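Local structure of T9SS C-terminal target domain-containing protein (Bacteroides cellulosilyticus, 5JVK) at residues P95-D99 against E100-L104; K238-Y241 against P242-K246. The protein probably hydrolyses O-glycosidic bonds as a family 39 glycoside hydrolase, with an eight-stranded parallel barrel joined to beta-sheet domains. All coordinates share one frame; numbering follows the deposited sequence.

How the contacts relate
Contact 1 and contact 2 lie on separate parts of the model, with centres about 35 Å apart and nearest atoms about 18 Å apart, so neither bears on the other directly. The first is a tight turn in the link that leaves strand 83-94 of the N-terminal beta domain and enters the barrel through strand 106-109. The second is a proline kink within helix 229-247, on the outside of that barrel. Both hold to residues just ahead of barrel strands: Gly-166 before strand 168-174, Asp-283 before strand 284-287. In such barrels the active site is expected at the C-terminal ends of the strands, so both contacts probably lie on the side away from it.

Contact 1. Residues P95-D99 against E100-L104; sequences PEIID and EERPL
Asp-99 and Arg-102 meet by charge and by hydrogen bond round a short 3-10 turn. The salt bridge runs from Arg-102 NH2 to Asp-99 OD1 at 2.8 Å, but the N-H points poorly at OD1 and the hydrogen bond within it is weak. With the carboxylate and guanidinium planes 80° apart, the two groups do not pair as a flat fork. The backbone of the same aspartate gives the side chain better alignment. Arg-102 NE reaches Asp-99 O at 3.3 Å with a nearly straight N-H (172°), lying in the carbonyl plane on a lone pair, and the oxygen in turn sits at the guanidinium edge. A bend at chi3 (-67°) folds the arginine back to this oxygen.

Two backbone bonds make the turn. Glu-101 N donates to Ile-98 O at 3.0 Å, and one residue on, Arg-102 N makes a weak bond of 3.4 Å to Asp-99 O, which therefore takes two N-H groups from one residue.

Van der Waals contacts complete the turn. Ile-97 CG2 touches Arg-102 CG at 3.9 Å, the two side chains crossing at about a right angle, while Ile-97 itself rests on Ala-412 and Ser-413 of helix 403-415. On the exposed side, Ile-98 lies alongside Glu-101, its CD1 against the carboxylate oxygen Glu-101 OE1 at 3.6 Å.

Arg-102 also donates from NH2 to Gly-166 O, and Ile-97 O accepts from Arg-126 NH2, which ties the link between the beta domain and strand 106-109 to the barrel. With NE and NH2 both engaged, the buried guanidinium has little freedom to rotate, and the neighbouring carboxylate probably offsets part of its charge.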
loop_
_atom_site.group_PDB
_atom_site.type_symbol
_atom_site.label_atom_id
_atom_site.label_comp_id
_atom_site.label_asym_id
_atom_site.label_seq_id
_atom_site.Cartn_x
_atom_site.Cartn_y
_atom_site.Cartn_z
ATOM N N PRO A 95 0.921 4.222 16.128
ATOM C CA PRO A 95 1.753 3.368 16.979
ATOM C C PRO A 95 3.147 3.175 16.395
ATOM O O PRO A 95 3.303 3.136 15.178
ATOM C CB PRO A 95 0.991 2.038 17.006
ATOM C CG PRO A 95 0.183 2.039 15.760
ATOM C CD PRO A 95 -0.204 3.469 15.541
ATOM N N GLU A 96 4.144 3.070 17.267
ATOM C CA GLU A 96 5.526 2.848 16.852
ATOM C C GLU A 96 5.720 1.357 16.580
ATOM O O GLU A 96 5.359 0.524 17.415
ATOM C CB GLU A 96 6.486 3.324 17.942
ATOM C CG GLU A 96 7.920 3.513 17.479
ATOM C CD GLU A 96 8.821 4.052 18.580
ATOM O OE1 GLU A 96 8.464 5.077 19.210
ATOM O OE2 GLU A 96 9.893 3.451 18.811
ATOM N N ILE A 97 6.276 1.033 15.411
ATOM C CA ILE A 97 6.498 -0.357 14.997
ATOM C C ILE A 97 8.001 -0.650 15.004
ATOM O O ILE A 97 8.793 0.126 14.466
ATOM C CB ILE A 97 5.917 -0.647 13.588
ATOM C CG1 ILE A 97 4.486 -0.109 13.463
ATOM C CG2 ILE A 97 5.919 -2.151 13.308
ATOM C CD1 ILE A 97 3.927 -0.153 12.058
ATOM N N ILE A 98 8.379 -1.771 15.618
ATOM C CA ILE A 98 9.773 -2.222 15.643
ATOM C C ILE A 98 10.159 -2.666 14.228
ATOM O O ILE A 98 9.358 -3.297 13.538
ATOM C CB ILE A 98 9.983 -3.363 16.674
ATOM C CG1 ILE A 98 9.756 -2.837 18.104
ATOM C CG2 ILE A 98 11.381 -3.967 16.561
ATOM C CD1 ILE A 98 9.408 -3.909 19.118
ATOM N N ASP A 99 11.387 -2.338 13.821
ATOM C CA ASP A 99 11.857 -2.507 12.432
ATOM C C ASP A 99 11.646 -3.934 11.892
ATOM O O ASP A 99 11.042 -4.117 10.831
ATOM C CB ASP A 99 13.342 -2.103 12.323
ATOM C CG ASP A 99 13.712 -1.559 10.949
ATOM O OD1 ASP A 99 13.562 -2.290 9.950
ATOM O OD2 ASP A 99 14.175 -0.397 10.872
ATOM N N GLU A 100 12.123 -4.928 12.641
ATOM C CA GLU A 100 11.996 -6.349 12.259
ATOM C C GLU A 100 10.563 -6.902 12.293
ATOM O O GLU A 100 10.297 -7.947 11.696
ATOM C CB GLU A 100 12.913 -7.239 13.127
ATOM C CG GLU A 100 12.493 -7.389 14.592
ATOM C CD GLU A 100 13.517 -8.132 15.435
ATOM O OE1 GLU A 100 13.967 -9.222 15.012
ATOM O OE2 GLU A 100 13.863 -7.635 16.530
ATOM N N GLU A 101 9.662 -6.224 13.008
ATOM C CA GLU A 101 8.259 -6.644 13.124
ATOM C C GLU A 101 7.305 -6.032 12.079
ATOM O O GLU A 101 6.098 -6.251 12.158
ATOM C CB GLU A 101 7.750 -6.342 14.540
ATOM C CG GLU A 101 8.498 -7.096 15.631
ATOM C CD GLU A 101 7.847 -6.973 16.999
ATOM O OE1 GLU A 101 7.156 -5.961 17.256
ATOM O OE2 GLU A 101 8.035 -7.892 17.823
ATOM N N ARG A 102 7.823 -5.284 11.105
ATOM C CA ARG A 102 6.978 -4.732 10.042
ATOM C C ARG A 102 6.507 -5.819 9.069
ATOM O O ARG A 102 7.266 -6.743 8.773
ATOM C CB ARG A 102 7.721 -3.670 9.248
ATOM C CG ARG A 102 7.953 -2.379 10.000
ATOM C CD ARG A 102 8.650 -1.381 9.095
ATOM N NE ARG A 102 10.006 -1.820 8.778
ATOM C CZ ARG A 102 10.770 -1.326 7.805
ATOM N NH1 ARG A 102 10.341 -0.349 7.003
ATOM N NH2 ARG A 102 11.990 -1.827 7.629
ATOM N N PRO A 103 5.258 -5.710 8.565
ATOM C CA PRO A 103 4.779 -6.653 7.549
ATOM C C PRO A 103 5.619 -6.668 6.273
ATOM O O PRO A 103 5.743 -5.649 5.594
ATOM C CB PRO A 103 3.360 -6.163 7.256
ATOM C CG PRO A 103 2.931 -5.521 8.521
ATOM C CD PRO A 103 4.161 -4.850 9.056
ATOM N N LEU A 104 6.179 -7.835 5.968
ATOM C CA LEU A 104 7.008 -8.055 4.784
ATOM C C LEU A 104 6.199 -8.131 3.487
ATOM O O LEU A 104 6.783 -8.073 2.403
ATOM C CB LEU A 104 7.839 -9.333 4.947
ATOM C CG LEU A 104 8.827 -9.354 6.124
ATOM C CD1 LEU A 104 9.402 -10.748 6.328
ATOM C CD2 LEU A 104 9.949 -8.342 5.923
#

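Contact 2. Residues K238-Y241 against P242-K246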
loop_
_atom_site.group_PDB
_atom_site.type_symbol
_atom_site.label_atom_id
_atom_site.label_comp_id
_atom_site.label_asym_id
_atom_site.label_seq_id
_atom_site.Cartn_x
_atom_site.Cartn_y
_atom_site.Cartn_z
ATOM N N LYS A 238 10.377 -14.120 -23.703
ATOM C CA LYS A 238 11.344 -15.186 -24.042
ATOM C C LYS A 238 12.764 -14.677 -24.322
ATOM O O LYS A 238 13.725 -15.427 -24.160
ATOM C CB LYS A 238 10.848 -16.023 -25.232
ATOM C CG LYS A 238 9.804 -17.060 -24.853
ATOM C CD LYS A 238 9.236 -17.778 -26.066
ATOM C CE LYS A 238 8.419 -18.992 -25.646
ATOM N NZ LYS A 238 7.619 -19.567 -26.760
ATOM N N VAL A 239 12.881 -13.419 -24.752
ATOM C CA VAL A 239 14.178 -12.760 -24.939
ATOM C C VAL A 239 14.646 -12.117 -23.626
ATOM O O VAL A 239 15.800 -12.288 -23.236
ATOM C CB VAL A 239 14.124 -11.693 -26.066
ATOM C CG1 VAL A 239 15.479 -11.014 -26.251
ATOM C CG2 VAL A 239 13.658 -12.322 -27.375
ATOM N N VAL A 240 13.748 -11.394 -22.951
ATOM C CA VAL A 240 14.088 -10.646 -21.724
ATOM C C VAL A 240 14.516 -11.544 -20.555
ATOM O O VAL A 240 15.485 -11.227 -19.865
ATOM C CB VAL A 240 12.924 -9.711 -21.282
ATOM C CG1 VAL A 240 13.157 -9.121 -19.891
ATOM C CG2 VAL A 240 12.742 -8.586 -22.289
ATOM N N TYR A 241 13.802 -12.647 -20.336
ATOM C CA TYR A 241 14.050 -13.501 -19.167
ATOM C C TYR A 241 15.471 -14.089 -19.113
ATOM O O TYR A 241 16.151 -13.913 -18.103
ATOM C CB TYR A 241 12.984 -14.597 -19.036
ATOM C CG TYR A 241 13.132 -15.454 -17.796
ATOM C CD1 TYR A 241 12.683 -15.002 -16.550
ATOM C CD2 TYR A 241 13.717 -16.719 -17.863
ATOM C CE1 TYR A 241 12.814 -15.787 -15.410
ATOM C CE2 TYR A 241 13.854 -17.509 -16.728
ATOM C CZ TYR A 241 13.401 -17.040 -15.505
ATOM O OH TYR A 241 13.537 -17.824 -14.387
ATOM N N PRO A 242 15.928 -14.772 -20.186
ATOM C CA PRO A 242 17.313 -15.275 -20.153
ATOM C C PRO A 242 18.380 -14.170 -20.153
ATOM O O PRO A 242 19.392 -14.315 -19.470
ATOM C CB PRO A 242 17.412 -16.137 -21.421
ATOM C CG PRO A 242 16.346 -15.619 -22.319
ATOM C CD PRO A 242 15.230 -15.199 -21.414
ATOM N N THR A 243 18.148 -13.090 -20.902
ATOM C CA THR A 243 19.060 -11.934 -20.936
ATOM C C THR A 243 19.281 -11.316 -19.552
ATOM O O THR A 243 20.410 -10.979 -19.191
ATOM C CB THR A 243 18.538 -10.818 -21.872
ATOM O OG1 THR A 243 18.166 -11.375 -23.136
ATOM C CG2 THR A 243 19.598 -9.746 -22.103
ATOM N N VAL A 244 18.198 -11.173 -18.792
ATOM C CA VAL A 244 18.243 -10.540 -17.473
ATOM C C VAL A 244 18.749 -11.499 -16.383
ATOM O O VAL A 244 19.557 -11.101 -15.545
ATOM C CB VAL A 244 16.862 -9.956 -17.090
ATOM C CG1 VAL A 244 16.859 -9.456 -15.656
ATOM C CG2 VAL A 244 16.480 -8.819 -18.031
ATOM N N LYS A 245 18.269 -12.741 -16.387
ATOM C CA LYS A 245 18.650 -13.726 -15.360
ATOM C C LYS A 245 20.120 -14.162 -15.426
ATOM O O LYS A 245 20.694 -14.552 -14.409
ATOM C CB LYS A 245 17.741 -14.960 -15.421
ATOM C CG LYS A 245 16.292 -14.690 -15.036
ATOM C CD LYS A 245 16.092 -14.539 -13.533
ATOM C CE LYS A 245 16.062 -15.883 -12.824
ATOM N NZ LYS A 245 15.735 -15.741 -11.379
ATOM N N LYS A 246 20.717 -14.104 -16.615
ATOM C CA LYS A 246 22.152 -14.363 -16.785
ATOM C C LYS A 246 22.986 -13.306 -16.056
ATOM O O LYS A 246 24.015 -13.624 -15.459
ATOM C CB LYS A 246 22.517 -14.389 -18.275
ATOM C CG LYS A 246 23.855 -15.038 -18.596
ATOM C CD LYS A 246 23.959 -15.369 -20.081
ATOM C CE LYS A 246 25.154 -16.258 -20.395
ATOM N NZ LYS A 246 26.447 -15.522 -20.303
#
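Val-240 O accepts Val-244 N at 2.9 Å, and Tyr-241 O accepts Lys-245 N at 3.0 Å, so the alpha-helical pattern runs on from residues 238-241 into 242-246. It is broken at Pro-242, which has no N-H to give. The ring carbon Pro-242 CD instead lies 3.1 Å from Lys-238 O, and the helix kinks there. The next bond is long: Thr-243 N reaches Val-239 O only weakly, at 3.4 Å. The hydroxyl of Thr-243 adds a second donor to the same Val-239 O: OG1, set beside its own backbone N (chi1 -49°), lies 2.5 Å from it, tilted from the carbonyl plane.

This is the outer helix of the beta-alpha-beta crossover from strand 217-220 to strand 252-255, a repeating element of the barrel. Val-240 and Val-244 lie side by side, Val-240 CG1 to Val-244 CG2 3.8 Å, on the face that packs against Leu-204 and Val-208 of helix 194-211.

One turn apart, Tyr-241 and Lys-245 cross obliquely. With chi1 at -67°, Lys-245 CG sits over one ring face in a CH-pi contact, 3.8 Å from the Tyr-241 ring centroid and 15° off the normal. Bends at chi2 and chi3 then keep CD and CE close to the ring, Lys-245 CE coming 3.5 Å from Tyr-241 OH. Both polar ends converge on Asp-283: Tyr-241 OH is hydrogen-bonded to Asp-283 OD1, and Lys-245 NZ forms a salt bridge to OD2. Replacing Tyr-241 by an alanine would probably leave the lysine stem freer to swing and Asp-283 OD1 without its hydroxyl mate. Lys-245 NZ additionally donates to Pro-249 O and Ile-251 O, gripping the loop that leads from this helix into strand 252-255.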